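Local coordinates for protein putative metalloprotease II (Bacteroides fragilis, PDB 4ON1) that probably cleaves peptide bonds within proteins as a zinc-dependent metalloendopeptidase of the fragilysin type, at residues R114-Y122 with D152-I160; N85-R96 with E217-Q225. All blocks are in the same frame, centred on the assembly; numbering follows the deposited sequence.

Interaction 1. Residues R114-Y122 with D152-I160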
ATOM      1  N   ARG A 114      20.550   6.367  -1.318  1.00 18.67           N
ATOM      2  CA  ARG A 114      19.210   5.918  -1.685  1.00 20.00           C
ATOM      3  C   ARG A 114      18.234   7.081  -1.547  1.00 19.86           C
ATOM      4  O   ARG A 114      17.384   7.284  -2.414  1.00 18.81           O
ATOM      5  CB  ARG A 114      18.758   4.730  -0.830  1.00 19.02           C
ATOM      6  CG  ARG A 114      17.452   4.065  -1.321  1.00 16.67           C
ATOM      7  CD  ARG A 114      17.549   3.585  -2.772  1.00 16.92           C
ATOM      8  NE  ARG A 114      16.279   3.058  -3.282  1.00 18.60           N
ATOM      9  CZ  ARG A 114      15.886   3.168  -4.551  1.00 26.07           C
ATOM     10  NH1 ARG A 114      16.664   3.778  -5.429  1.00 21.63           N
ATOM     11  NH2 ARG A 114      14.722   2.669  -4.944  1.00 20.60           N
ATOM     12  N   MET A 115      18.360   7.855  -0.471  1.00 17.32           N
ATOM     13  CA  MET A 115      17.488   9.019  -0.301  1.00 22.76           C
ATOM     14  C   MET A 115      17.585   9.968  -1.497  1.00 23.25           C
ATOM     15  O   MET A 115      16.573  10.480  -1.979  1.00 21.31           O
ATOM     16  CB  MET A 115      17.817   9.778   0.988  1.00 19.56           C
ATOM     17  CG  MET A 115      16.946  11.015   1.218  1.00 24.62           C
ATOM     18  SD  MET A 115      15.369  10.696   2.054  1.00 25.11           S
ATOM     19  CE  MET A 115      14.289  10.311   0.677  1.00 30.42           C
ATOM     20  N   ALA A 116      18.803  10.173  -1.988  1.00 18.80           N
ATOM     21  CA  ALA A 116      19.020  11.056  -3.130  1.00 22.25           C
ATOM     22  C   ALA A 116      18.350  10.486  -4.374  1.00 20.17           C
ATOM     23  O   ALA A 116      17.738  11.222  -5.153  1.00 17.60           O
ATOM     24  CB  ALA A 116      20.525  11.270  -3.376  1.00 16.44           C
ATOM     25  N   GLU A 117      18.457   9.174  -4.556  1.00 20.88           N
ATOM     26  CA  GLU A 117      17.807   8.518  -5.687  1.00 24.58           C
ATOM     27  C   GLU A 117      16.288   8.654  -5.599  1.00 26.17           C
ATOM     28  O   GLU A 117      15.618   8.900  -6.605  1.00 23.17           O
ATOM     29  CB  GLU A 117      18.214   7.047  -5.759  1.00 18.30           C
ATOM     30  CG  GLU A 117      19.679   6.843  -6.138  1.00 28.36           C
ATOM     31  CD  GLU A 117      20.168   5.428  -5.889  1.00 36.68           C
ATOM     32  OE1 GLU A 117      21.390   5.201  -6.020  1.00 42.79           O
ATOM     33  OE2 GLU A 117      19.341   4.545  -5.568  1.00 31.27           O
ATOM     34  N   ILE A 118      15.747   8.501  -4.396  1.00 20.27           N
ATOM     35  CA  ILE A 118      14.308   8.634  -4.204  1.00 12.71           C
ATOM     36  C   ILE A 118      13.851  10.061  -4.519  1.00 14.67           C
ATOM     37  O   ILE A 118      12.850  10.269  -5.205  1.00 17.53           O
ATOM     38  CB  ILE A 118      13.891   8.276  -2.772  1.00 15.72           C
ATOM     39  CG1 ILE A 118      14.186   6.801  -2.474  1.00 22.04           C
ATOM     40  CG2 ILE A 118      12.397   8.537  -2.583  1.00 11.15           C
ATOM     41  CD1 ILE A 118      13.423   5.825  -3.376  1.00 19.07           C
ATOM     42  N   ALA A 119      14.602  11.046  -4.037  1.00 17.29           N
ATOM     43  CA  ALA A 119      14.259  12.438  -4.295  1.00 24.96           C
ATOM     44  C   ALA A 119      14.289  12.763  -5.790  1.00 24.70           C
ATOM     45  O   ALA A 119      13.434  13.498  -6.286  1.00 19.15           O
ATOM     46  CB  ALA A 119      15.198  13.357  -3.543  1.00 22.16           C
ATOM     47  N   ASN A 120      15.265  12.204  -6.504  1.00 17.22           N
ATOM     48  CA  ASN A 120      15.362  12.403  -7.949  1.00 25.07           C
ATOM     49  C   ASN A 120      14.144  11.831  -8.667  1.00 21.59           C
ATOM     50  O   ASN A 120      13.643  12.420  -9.627  1.00 24.01           O
ATOM     51  CB  ASN A 120      16.631  11.758  -8.518  1.00 20.39           C
ATOM     52  CG  ASN A 120      17.909  12.397  -8.001  1.00 30.39           C
ATOM     53  OD1 ASN A 120      17.930  13.567  -7.616  1.00 28.35           O
ATOM     54  ND2 ASN A 120      18.994  11.623  -8.008  1.00 28.19           N
ATOM     55  N   TYR A 121      13.686  10.669  -8.211  1.00 16.46           N
ATOM     56  CA  TYR A 121      12.486  10.072  -8.771  1.00 22.92           C
ATOM     57  C   TYR A 121      11.329  11.069  -8.704  1.00 20.90           C
ATOM     58  O   TYR A 121      10.666  11.330  -9.707  1.00 20.17           O
ATOM     59  CB  TYR A 121      12.123   8.770  -8.042  1.00 18.49           C
ATOM     60  CG  TYR A 121      10.718   8.286  -8.360  1.00 23.71           C
ATOM     61  CD1 TYR A 121      10.490   7.394  -9.402  1.00 23.23           C
ATOM     62  CD2 TYR A 121       9.618   8.741  -7.636  1.00 23.67           C
ATOM     63  CE1 TYR A 121       9.213   6.960  -9.707  1.00 33.74           C
ATOM     64  CE2 TYR A 121       8.339   8.315  -7.937  1.00 37.60           C
ATOM     65  CZ  TYR A 121       8.143   7.425  -8.971  1.00 41.58           C
ATOM     66  OH  TYR A 121       6.870   6.999  -9.261  1.00 56.77           O
ATOM     67  N   TYR A 122      11.086  11.620  -7.521  1.00 20.79           N
ATOM     68  CA  TYR A 122       9.950  12.517  -7.335  1.00 23.30           C
ATOM     69  C   TYR A 122      10.134  13.847  -8.057  1.00 35.19           C
ATOM     70  O   TYR A 122       9.163  14.459  -8.500  1.00 37.36           O
ATOM     71  CB  TYR A 122       9.701  12.760  -5.851  1.00 14.09           C
ATOM     72  CG  TYR A 122       8.984  11.608  -5.198  1.00 21.31           C
ATOM     73  CD1 TYR A 122       9.640  10.773  -4.309  1.00 17.92           C
ATOM     74  CD2 TYR A 122       7.661  11.336  -5.502  1.00 22.16           C
ATOM     75  CE1 TYR A 122       8.988   9.703  -3.718  1.00 27.43           C
ATOM     76  CE2 TYR A 122       6.997  10.271  -4.916  1.00 24.56           C
ATOM     77  CZ  TYR A 122       7.669   9.457  -4.026  1.00 25.54           C
ATOM     78  OH  TYR A 122       7.016   8.396  -3.442  1.00 24.09           O
ATOM     79  N   ASP A 152      22.594  17.544   0.804  1.00 53.69           N
ATOM     80  CA  ASP A 152      22.279  16.565   1.837  1.00 57.58           C
ATOM     81  C   ASP A 152      20.784  16.559   2.161  1.00 46.32           C
ATOM     82  O   ASP A 152      20.315  17.355   2.969  1.00 41.52           O
ATOM     83  CB  ASP A 152      23.085  16.862   3.104  1.00 73.94           C
ATOM     84  CG  ASP A 152      23.199  15.661   4.025  1.00 85.02           C
ATOM     85  OD1 ASP A 152      22.520  14.643   3.771  1.00 92.74           O
ATOM     86  OD2 ASP A 152      23.966  15.741   5.009  1.00 81.17           O
ATOM     87  N   ILE A 153      20.037  15.652   1.544  1.00 50.70           N
ATOM     88  CA  ILE A 153      18.588  15.618   1.736  1.00 40.57           C
ATOM     89  C   ILE A 153      18.205  14.860   3.005  1.00 31.94           C
ATOM     90  O   ILE A 153      18.643  13.728   3.224  1.00 44.43           O
ATOM     91  CB  ILE A 153      17.885  15.002   0.520  1.00 45.01           C
ATOM     92  CG1 ILE A 153      18.185  15.855  -0.710  1.00 44.79           C
ATOM     93  CG2 ILE A 153      16.375  14.905   0.749  1.00 33.40           C
ATOM     94  CD1 ILE A 153      17.543  15.365  -1.961  1.00 50.30           C
ATOM     95  N   LYS A 154      17.386  15.501   3.834  1.00 30.22           N
ATOM     96  CA  LYS A 154      16.939  14.941   5.109  1.00 29.67           C
ATOM     97  C   LYS A 154      15.676  14.090   4.940  1.00 30.80           C
ATOM     98  O   LYS A 154      15.591  12.953   5.412  1.00 22.78           O
ATOM     99  CB  LYS A 154      16.659  16.080   6.102  1.00 33.16           C
ATOM    100  CG  LYS A 154      17.809  17.079   6.268  1.00 40.03           C
ATOM    101  CD  LYS A 154      18.645  16.781   7.491  1.00 44.96           C
ATOM    102  CE  LYS A 154      18.305  17.733   8.617  1.00 55.26           C
ATOM    103  NZ  LYS A 154      18.855  17.266   9.921  1.00 64.06           N
ATOM    104  N   ASN A 155      14.688  14.681   4.281  1.00 17.33           N
ATOM    105  CA  ASN A 155      13.407  14.038   4.027  1.00 19.09           C
ATOM    106  C   ASN A 155      12.744  14.559   2.764  1.00 21.83           C
ATOM    107  O   ASN A 155      13.148  15.583   2.209  1.00 23.69           O
ATOM    108  CB  ASN A 155      12.474  14.251   5.211  1.00 18.45           C
ATOM    109  CG  ASN A 155      12.163  15.712   5.439  1.00 36.07           C
ATOM    110  OD1 ASN A 155      11.341  16.303   4.730  1.00 34.75           O
ATOM    111  ND2 ASN A 155      12.817  16.308   6.434  1.00 30.19           N
ATOM    112  N   ILE A 156      11.698  13.860   2.348  1.00 15.68           N
ATOM    113  CA  ILE A 156      10.885  14.247   1.210  1.00 21.35           C
ATOM    114  C   ILE A 156       9.443  14.376   1.681  1.00 25.77           C
ATOM    115  O   ILE A 156       8.943  13.510   2.392  1.00 19.35           O
ATOM    116  CB  ILE A 156      10.948  13.213   0.070  1.00 26.46           C
ATOM    117  CG1 ILE A 156      12.378  13.035  -0.420  1.00 36.66           C
ATOM    118  CG2 ILE A 156      10.090  13.654  -1.080  1.00 40.92           C
ATOM    119  CD1 ILE A 156      13.025  14.318  -0.811  1.00 47.30           C
ATOM    120  N   ARG A 157       8.787  15.463   1.290  1.00 19.46           N
ATOM    121  CA  ARG A 157       7.388  15.708   1.626  1.00 17.02           C
ATOM    122  C   ARG A 157       6.564  15.747   0.342  1.00 22.18           C
ATOM    123  O   ARG A 157       6.752  16.626  -0.494  1.00 16.74           O
ATOM    124  CB  ARG A 157       7.261  17.026   2.393  1.00 17.78           C
ATOM    125  CG  ARG A 157       5.860  17.406   2.830  1.00 15.74           C
ATOM    126  CD  ARG A 157       5.856  18.864   3.238  1.00 22.00           C
ATOM    127  NE  ARG A 157       4.660  19.244   3.978  1.00 28.14           N
ATOM    128  CZ  ARG A 157       3.520  19.622   3.412  1.00 28.93           C
ATOM    129  NH1 ARG A 157       3.410  19.651   2.090  1.00 19.62           N
ATOM    130  NH2 ARG A 157       2.489  19.967   4.175  1.00 25.23           N
ATOM    131  N   ILE A 158       5.665  14.784   0.187  1.00 15.58           N
ATOM    132  CA  ILE A 158       4.864  14.662  -1.026  1.00 17.20           C
ATOM    133  C   ILE A 158       3.394  14.934  -0.732  1.00 21.68           C
ATOM    134  O   ILE A 158       2.819  14.324   0.168  1.00 20.53           O
ATOM    135  CB  ILE A 158       4.974  13.260  -1.648  1.00 20.72           C
ATOM    136  CG1 ILE A 158       6.436  12.854  -1.809  1.00 22.13           C
ATOM    137  CG2 ILE A 158       4.258  13.227  -2.993  1.00 26.12           C
ATOM    138  CD1 ILE A 158       7.144  13.665  -2.873  1.00 38.66           C
ATOM    139  N   ASP A 159       2.781  15.833  -1.494  1.00 20.02           N
ATOM    140  CA  ASP A 159       1.347  16.042  -1.368  1.00 24.69           C
ATOM    141  C   ASP A 159       0.613  15.034  -2.251  1.00 22.93           C
ATOM    142  O   ASP A 159       0.522  15.214  -3.463  1.00 24.21           O
ATOM    143  CB  ASP A 159       0.974  17.476  -1.750  1.00 27.88           C
ATOM    144  CG  ASP A 159      -0.417  17.866  -1.282  1.00 33.87           C
ATOM    145  OD1 ASP A 159      -0.592  19.032  -0.868  1.00 32.54           O
ATOM    146  OD2 ASP A 159      -1.334  17.017  -1.333  1.00 29.85           O
ATOM    147  N   ILE A 160       0.097  13.974  -1.636  1.00 23.32           N
ATOM    148  CA  ILE A 160      -0.584  12.914  -2.378  1.00 24.97           C
ATOM    149  C   ILE A 160      -1.849  13.434  -3.055  1.00 25.48           C
ATOM    150  O   ILE A 160      -2.127  13.126  -4.215  1.00 26.25           O
ATOM    151  CB  ILE A 160      -0.973  11.740  -1.448  1.00 24.27           C
ATOM    152  CG1 ILE A 160       0.251  11.214  -0.687  1.00 32.37           C
ATOM    153  CG2 ILE A 160      -1.675  10.619  -2.229  1.00 24.97           C
ATOM    154  CD1 ILE A 160       1.355  10.691  -1.582  1.00 38.77           C
TER
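Tyr122 OH is gripped by two groups beyond the contact, hydrogen-bonding to His218 NE2 and to Ser326 OG, and this pins a ring whose flat side rests on Ile158. The methyl CD1 of Ile158 makes a CH-pi contact, 3.8 Å from the centroid of the Tyr122 ring and 22° off its normal. The opposite face is backed by Tyr121 CD2, so the ring is held between an aliphatic methyl and a second aromatic. With CG beside the backbone N (chi1 -78°), the Tyr122 ring is swung toward the strand so that its inner part lies on Ile158 and its hydroxyl leads off toward helix 217-230.

One turn earlier in the helix, Ala119 CB fits between two isoleucine tips. Ala119 CB meets Ile153 CD1 at 3.5 Å, a tight carbon contact, and Ile156 CD1 at 3.6 Å. Another turn back, Met115 folds over the same pair. The Met115 and Ile153 side chains cross at about a right angle, Met115 CG 4.0 Å from Ile153 CG2; bends at chi2 and chi3 then turn the methyl along Ile156, with Met115 CE 3.5 Å from Ile156 CG1. The strand can offer both Ile153 and Ile156 to the helix, three positions apart, because Lys154 and Asn155 form a classic beta bulge opposite Asn141.

No hydrogen bond joins the two segments; apolar contacts carry this helix-on-sheet layer of the fragilysin-type N-terminal domain. The helix crosses the strand at 46° with the axes 8.8 Å apart. Asn155, pointing the other way, bonds to Asn141 and to the carbonyls of Arg24 and Met26. Strand 153-159 runs antiparallel to both 102-109 and 138-142, and an adjoining flank of helix 112-126, with Ile118 and Tyr121, packs on Leu216, while Ile118 and Tyr122 reach helix 217-230.

Interaction 2. Residues N85-R96 with E217-Q225; sequences NAILSQSYATIR and EHDITSQIQ
Tyr92 lays one face of its ring over the backbone of His218, with Tyr92 CE1 3.6 Å from His218 CA, while Ser89 CB backs the opposite face. Placing CG between the backbone N and the carbonyl carbon (chi1 63°) swings the ring across the hairpin, against Ser89 of the partner strand and onto the first turn of the helix. Glu217 CB approaches it obliquely, 3.6 Å from Tyr92 CE2. At the ring's edge Tyr92 OH lies 2.7 Å from Thr221 OG1, close enough for a hydrogen bond, and the phenol also bonds to Glu68, so the buried hydroxyl has a partner on the strand side and probably one on the helix.

Ile87 fills the middle of the contact. Ile87 CD1 ends 3.5 Å from Thr221 O and also touches Ser222, whose OG gives a 2.8 Å bond to His218 O; the backbone N of Ser222 reaches that carbonyl from the other face of its plane. Thr94 CG2 lies 3.9 Å from His218 CB. At the open end of the hairpin the amides of Asn85 and Gln225 stack with their planes 30° apart, and Arg96, salt-bridged to Asp105, passes NH2 3.7 Å from Ser222 CB.

The helix runs at 46° to strand 92-96 along one side of the hairpin, whose other side carries Leu88, Ala93 and Ile95 against helix 28-35. Away from the hairpin, Ile220 and Ile224 pack on strand 240-248. Helix 217-230, probably the backing helix of a metzincin-like catalytic domain, is thus layered between that strand and the N-terminal domain's hairpin.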
ATOM      1  N   ASN A  85      -0.893   7.690   9.719  1.00 18.05           N
ATOM      2  CA  ASN A  85      -0.255   6.387   9.582  1.00 15.53           C
ATOM      3  C   ASN A  85       1.246   6.570   9.526  1.00 24.42           C
ATOM      4  O   ASN A  85       1.725   7.628   9.119  1.00 17.92           O
ATOM      5  CB  ASN A  85      -0.720   5.652   8.317  1.00 15.40           C
ATOM      6  CG  ASN A  85      -2.153   5.155   8.416  1.00 28.39           C
ATOM      7  OD1 ASN A  85      -3.042   5.640   7.712  1.00 35.84           O
ATOM      8  ND2 ASN A  85      -2.383   4.189   9.298  1.00 34.79           N
ATOM      9  N   ALA A  86       1.986   5.534   9.916  1.00 11.65           N
ATOM     10  CA  ALA A  86       3.438   5.552   9.801  1.00 13.10           C
ATOM     11  C   ALA A  86       3.943   4.163   9.492  1.00 17.59           C
ATOM     12  O   ALA A  86       3.256   3.169   9.738  1.00 17.28           O
ATOM     13  CB  ALA A  86       4.088   6.085  11.085  1.00 11.20           C
ATOM     14  N   ILE A  87       5.143   4.113   8.926  1.00 16.60           N
ATOM     15  CA  ILE A  87       5.801   2.864   8.575  1.00 16.08           C
ATOM     16  C   ILE A  87       7.234   2.885   9.076  1.00 17.19           C
ATOM     17  O   ILE A  87       7.930   3.874   8.875  1.00 12.12           O
ATOM     18  CB  ILE A  87       5.783   2.651   7.050  1.00 12.52           C
ATOM     19  CG1 ILE A  87       4.335   2.679   6.538  1.00 17.30           C
ATOM     20  CG2 ILE A  87       6.455   1.342   6.678  1.00 12.74           C
ATOM     21  CD1 ILE A  87       4.217   2.664   5.032  1.00 16.44           C
ATOM     22  N   LEU A  88       7.676   1.810   9.732  1.00 11.90           N
ATOM     23  CA  LEU A  88       9.077   1.703  10.126  1.00 17.61           C
ATOM     24  C   LEU A  88       9.732   0.499   9.485  1.00 19.52           C
ATOM     25  O   LEU A  88       9.383  -0.641   9.781  1.00 16.34           O
ATOM     26  CB  LEU A  88       9.238   1.608  11.648  1.00 12.02           C
ATOM     27  CG  LEU A  88      10.696   1.353  12.069  1.00 19.96           C
ATOM     28  CD1 LEU A  88      11.636   2.458  11.579  1.00 14.20           C
ATOM     29  CD2 LEU A  88      10.811   1.198  13.574  1.00 16.48           C
ATOM     30  N   SER A  89      10.679   0.771   8.595  1.00  9.39           N
ATOM     31  CA  SER A  89      11.525  -0.266   8.027  1.00 11.79           C
ATOM     32  C   SER A  89      12.943  -0.029   8.499  1.00 16.80           C
ATOM     33  O   SER A  89      13.262   1.059   8.971  1.00 12.86           O
ATOM     34  CB  SER A  89      11.456  -0.243   6.501  1.00 11.63           C
ATOM     35  OG  SER A  89      12.561  -0.913   5.921  1.00 16.66           O
ATOM     36  N   GLN A  90      13.803  -1.026   8.362  1.00 14.46           N
ATOM     37  CA  GLN A  90      15.198  -0.833   8.723  1.00 23.57           C
ATOM     38  C   GLN A  90      15.914   0.087   7.729  1.00 22.40           C
ATOM     39  O   GLN A  90      16.974   0.623   8.038  1.00 17.70           O
ATOM     40  CB  GLN A  90      15.917  -2.184   8.826  1.00 18.82           C
ATOM     41  CG  GLN A  90      15.452  -2.996  10.028  1.00 25.94           C
ATOM     42  CD  GLN A  90      16.139  -4.337  10.145  1.00 36.04           C
ATOM     43  OE1 GLN A  90      17.150  -4.593   9.489  1.00 44.32           O
ATOM     44  NE2 GLN A  90      15.603  -5.197  11.003  1.00 27.54           N
ATOM     45  N   SER A  91      15.314   0.289   6.557  1.00 12.62           N
ATOM     46  CA  SER A  91      15.924   1.083   5.483  1.00 21.76           C
ATOM     47  C   SER A  91      15.265   2.446   5.260  1.00 18.54           C
ATOM     48  O   SER A  91      15.821   3.318   4.585  1.00 13.83           O
ATOM     49  CB  SER A  91      15.882   0.304   4.171  1.00 23.25           C
ATOM     50  OG  SER A  91      16.511  -0.951   4.318  1.00 36.91           O
ATOM     51  N   TYR A  92      14.057   2.613   5.779  1.00  9.49           N
ATOM     52  CA  TYR A  92      13.325   3.849   5.561  1.00 13.34           C
ATOM     53  C   TYR A  92      12.197   3.950   6.579  1.00 20.47           C
ATOM     54  O   TYR A  92      11.860   2.971   7.240  1.00 12.88           O
ATOM     55  CB  TYR A  92      12.763   3.897   4.131  1.00  8.91           C
ATOM     56  CG  TYR A  92      11.773   2.787   3.887  1.00 13.28           C
ATOM     57  CD1 TYR A  92      10.430   2.942   4.223  1.00 16.78           C
ATOM     58  CD2 TYR A  92      12.185   1.569   3.364  1.00 14.60           C
ATOM     59  CE1 TYR A  92       9.528   1.930   4.027  1.00 15.78           C
ATOM     60  CE2 TYR A  92      11.289   0.544   3.161  1.00 12.09           C
ATOM     61  CZ  TYR A  92       9.960   0.735   3.500  1.00 15.04           C
ATOM     62  OH  TYR A  92       9.051  -0.271   3.318  1.00 16.18           O
ATOM     63  N   ALA A  93      11.595   5.126   6.675  1.00 10.09           N
ATOM     64  CA  ALA A  93      10.409   5.295   7.500  1.00 13.11           C
ATOM     65  C   ALA A  93       9.536   6.347   6.860  1.00 17.44           C
ATOM     66  O   ALA A  93      10.026   7.186   6.096  1.00 15.91           O
ATOM     67  CB  ALA A  93      10.774   5.691   8.934  1.00  9.45           C
ATOM     68  N   THR A  94       8.238   6.285   7.136  1.00 11.49           N
ATOM     69  CA  THR A  94       7.308   7.249   6.562  1.00 14.94           C
ATOM     70  C   THR A  94       6.263   7.645   7.581  1.00 15.49           C
ATOM     71  O   THR A  94       5.982   6.899   8.513  1.00 15.52           O
ATOM     72  CB  THR A  94       6.555   6.694   5.322  1.00 25.98           C
ATOM     73  OG1 THR A  94       5.637   5.677   5.739  1.00 35.79           O
ATOM     74  CG2 THR A  94       7.524   6.130   4.288  1.00 24.70           C
ATOM     75  N   ILE A  95       5.685   8.818   7.372  1.00 17.02           N
ATOM     76  CA  ILE A  95       4.504   9.267   8.080  1.00 16.93           C
ATOM     77  C   ILE A  95       3.540   9.790   7.042  1.00 26.55           C
ATOM     78  O   ILE A  95       3.941  10.514   6.130  1.00 20.49           O
ATOM     79  CB  ILE A  95       4.792  10.397   9.096  1.00 28.92           C
ATOM     80  CG1 ILE A  95       5.755   9.943  10.186  1.00 31.58           C
ATOM     81  CG2 ILE A  95       3.496  10.866   9.747  1.00 32.44           C
ATOM     82  CD1 ILE A  95       5.826  10.924  11.344  1.00 38.60           C
ATOM     83  N   ARG A  96       2.278   9.399   7.159  1.00 13.94           N
ATOM     84  CA  ARG A  96       1.242   9.932   6.291  1.00 16.71           C
ATOM     85  C   ARG A  96       0.179  10.582   7.154  1.00 20.55           C
ATOM     86  O   ARG A  96      -0.342   9.954   8.079  1.00 19.16           O
ATOM     87  CB  ARG A  96       0.639   8.828   5.412  1.00 21.80           C
ATOM     88  CG  ARG A  96      -0.478   9.313   4.512  1.00 29.65           C
ATOM     89  CD  ARG A  96      -0.929   8.239   3.547  1.00 36.41           C
ATOM     90  NE  ARG A  96       0.081   7.971   2.530  1.00 29.71           N
ATOM     91  CZ  ARG A  96      -0.087   7.137   1.512  1.00 33.51           C
ATOM     92  NH1 ARG A  96      -1.235   6.491   1.365  1.00 35.84           N
ATOM     93  NH2 ARG A  96       0.893   6.957   0.636  1.00 28.07           N
ATOM     94  N   GLU A 217      10.566   1.027  -2.484  1.00 13.04           N
ATOM     95  CA  GLU A 217      10.369   0.293  -1.233  1.00 18.58           C
ATOM     96  C   GLU A 217       9.236   0.858  -0.372  1.00 18.77           C
ATOM     97  O   GLU A 217       8.341   0.117   0.040  1.00 13.69           O
ATOM     98  CB  GLU A 217      11.677   0.279  -0.427  1.00 21.05           C
ATOM     99  CG  GLU A 217      12.871  -0.296  -1.178  1.00 32.19           C
ATOM    100  CD  GLU A 217      13.656   0.765  -1.922  1.00 35.65           C
ATOM    101  OE1 GLU A 217      13.092   1.335  -2.877  1.00 25.96           O
ATOM    102  OE2 GLU A 217      14.820   1.046  -1.552  1.00 23.70           O
ATOM    103  N   HIS A 218       9.258   2.165  -0.120  1.00 13.38           N
ATOM    104  CA  HIS A 218       8.248   2.786   0.733  1.00 13.56           C
ATOM    105  C   HIS A 218       6.871   2.830   0.069  1.00 12.80           C
ATOM    106  O   HIS A 218       5.853   2.851   0.754  1.00 15.53           O
ATOM    107  CB  HIS A 218       8.666   4.205   1.119  1.00 15.02           C
ATOM    108  CG  HIS A 218       8.592   5.172  -0.015  1.00 21.35           C
ATOM    109  ND1 HIS A 218       9.590   5.291  -0.958  1.00 15.89           N
ATOM    110  CD2 HIS A 218       7.620   6.042  -0.380  1.00 15.79           C
ATOM    111  CE1 HIS A 218       9.247   6.208  -1.843  1.00 22.73           C
ATOM    112  NE2 HIS A 218       8.053   6.678  -1.518  1.00 23.75           N
ATOM    113  N   ASP A 219       6.832   2.880  -1.260  1.00 16.28           N
ATOM    114  CA  ASP A 219       5.551   2.822  -1.965  1.00 14.30           C
ATOM    115  C   ASP A 219       4.851   1.481  -1.737  1.00 16.32           C
ATOM    116  O   ASP A 219       3.642   1.432  -1.519  1.00 18.31           O
ATOM    117  CB  ASP A 219       5.734   3.047  -3.470  1.00 12.09           C
ATOM    118  CG  ASP A 219       5.852   4.517  -3.831  1.00 28.17           C
ATOM    119  OD1 ASP A 219       5.295   5.362  -3.094  1.00 27.72           O
ATOM    120  OD2 ASP A 219       6.487   4.826  -4.863  1.00 23.92           O
ATOM    121  N   ILE A 220       5.616   0.396  -1.789  1.00 12.26           N
ATOM    122  CA  ILE A 220       5.046  -0.933  -1.594  1.00 13.34           C
ATOM    123  C   ILE A 220       4.385  -1.042  -0.225  1.00 12.03           C
ATOM    124  O   ILE A 220       3.255  -1.523  -0.105  1.00 12.93           O
ATOM    125  CB  ILE A 220       6.120  -2.023  -1.755  1.00 15.25           C
ATOM    126  CG1 ILE A 220       6.677  -1.984  -3.182  1.00 15.57           C
ATOM    127  CG2 ILE A 220       5.542  -3.402  -1.464  1.00 12.23           C
ATOM    128  CD1 ILE A 220       7.872  -2.899  -3.407  1.00 17.52           C
ATOM    129  N   THR A 221       5.084  -0.592   0.813  1.00 10.15           N
ATOM    130  CA  THR A 221       4.531  -0.706   2.157  1.00 14.42           C
ATOM    131  C   THR A 221       3.454   0.356   2.403  1.00 17.25           C
ATOM    132  O   THR A 221       2.567   0.150   3.222  1.00 14.05           O
ATOM    133  CB  THR A 221       5.626  -0.634   3.227  1.00 17.78           C
ATOM    134  OG1 THR A 221       6.460   0.507   2.996  1.00 14.15           O
ATOM    135  CG2 THR A 221       6.489  -1.917   3.163  1.00 11.72           C
ATOM    136  N   SER A 222       3.505   1.474   1.681  1.00 12.78           N
ATOM    137  CA  SER A 222       2.382   2.419   1.718  1.00 17.95           C
ATOM    138  C   SER A 222       1.128   1.796   1.097  1.00 11.38           C
ATOM    139  O   SER A 222       0.027   1.978   1.615  1.00 14.76           O
ATOM    140  CB  SER A 222       2.716   3.727   0.993  1.00 16.07           C
ATOM    141  OG  SER A 222       3.727   4.447   1.673  1.00 24.64           O
ATOM    142  N   GLN A 223       1.291   1.057  -0.000  1.00 10.11           N
ATOM    143  CA  GLN A 223       0.165   0.330  -0.592  1.00 17.94           C
ATOM    144  C   GLN A 223      -0.380  -0.721   0.374  1.00 19.44           C
ATOM    145  O   GLN A 223      -1.593  -0.923   0.474  1.00 11.20           O
ATOM    146  CB  GLN A 223       0.574  -0.350  -1.897  1.00  9.04           C
ATOM    147  CG  GLN A 223       0.969   0.595  -3.035  1.00 13.77           C
ATOM    148  CD  GLN A 223      -0.231   1.100  -3.809  1.00 16.06           C
ATOM    149  OE1 GLN A 223      -1.295   0.483  -3.790  1.00 18.22           O
ATOM    150  NE2 GLN A 223      -0.058   2.208  -4.524  1.00 17.44           N
ATOM    151  N   ILE A 224       0.534  -1.387   1.076  1.00 13.83           N
ATOM    152  CA  ILE A 224       0.187  -2.425   2.043  1.00 11.18           C
ATOM    153  C   ILE A 224      -0.612  -1.857   3.206  1.00 12.69           C
ATOM    154  O   ILE A 224      -1.548  -2.485   3.706  1.00 11.40           O
ATOM    155  CB  ILE A 224       1.450  -3.111   2.601  1.00 12.46           C
ATOM    156  CG1 ILE A 224       2.043  -4.074   1.574  1.00 13.70           C
ATOM    157  CG2 ILE A 224       1.147  -3.845   3.884  1.00  8.80           C
ATOM    158  CD1 ILE A 224       3.434  -4.566   1.971  1.00 10.96           C
ATOM    159  N   GLN A 225      -0.218  -0.668   3.646  1.00  9.82           N
ATOM    160  CA  GLN A 225      -0.910   0.016   4.722  1.00 18.41           C
ATOM    161  C   GLN A 225      -2.385   0.220   4.365  1.00 16.01           C
ATOM    162  O   GLN A 225      -3.273  -0.012   5.185  1.00 13.16           O
ATOM    163  CB  GLN A 225      -0.226   1.353   5.002  1.00 11.47           C
ATOM    164  CG  GLN A 225      -0.889   2.196   6.054  1.00 21.38           C
ATOM    165  CD  GLN A 225      -0.144   2.145   7.360  1.00 41.89           C
ATOM    166  OE1 GLN A 225       0.893   2.800   7.537  1.00 28.82           O
ATOM    167  NE2 GLN A 225      -0.660   1.353   8.290  1.00 23.53           N
TER

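In the fold
From the N terminus, hairpin 85-96 comes first and waits longest for its partner. The chain continues through strand 102-109 into helix 112-126, and interaction 1 closes after 29 intervening residues, when 152-160 returns to pack against the helix. It then passes the zinc ligand Asp176 before 217-225 closes interaction 2, a loop of 120 residues with interaction 1 nested inside. Interaction 1 belongs to the N-terminal domain; interaction 2 joins that domain to the helix beside strand 240-248. Their centres lie 14 Å apart, and a salt bridge from Arg114 NH2 to Glu217 OE1, 3.0 Å, links them directly. Both stand away from the zinc.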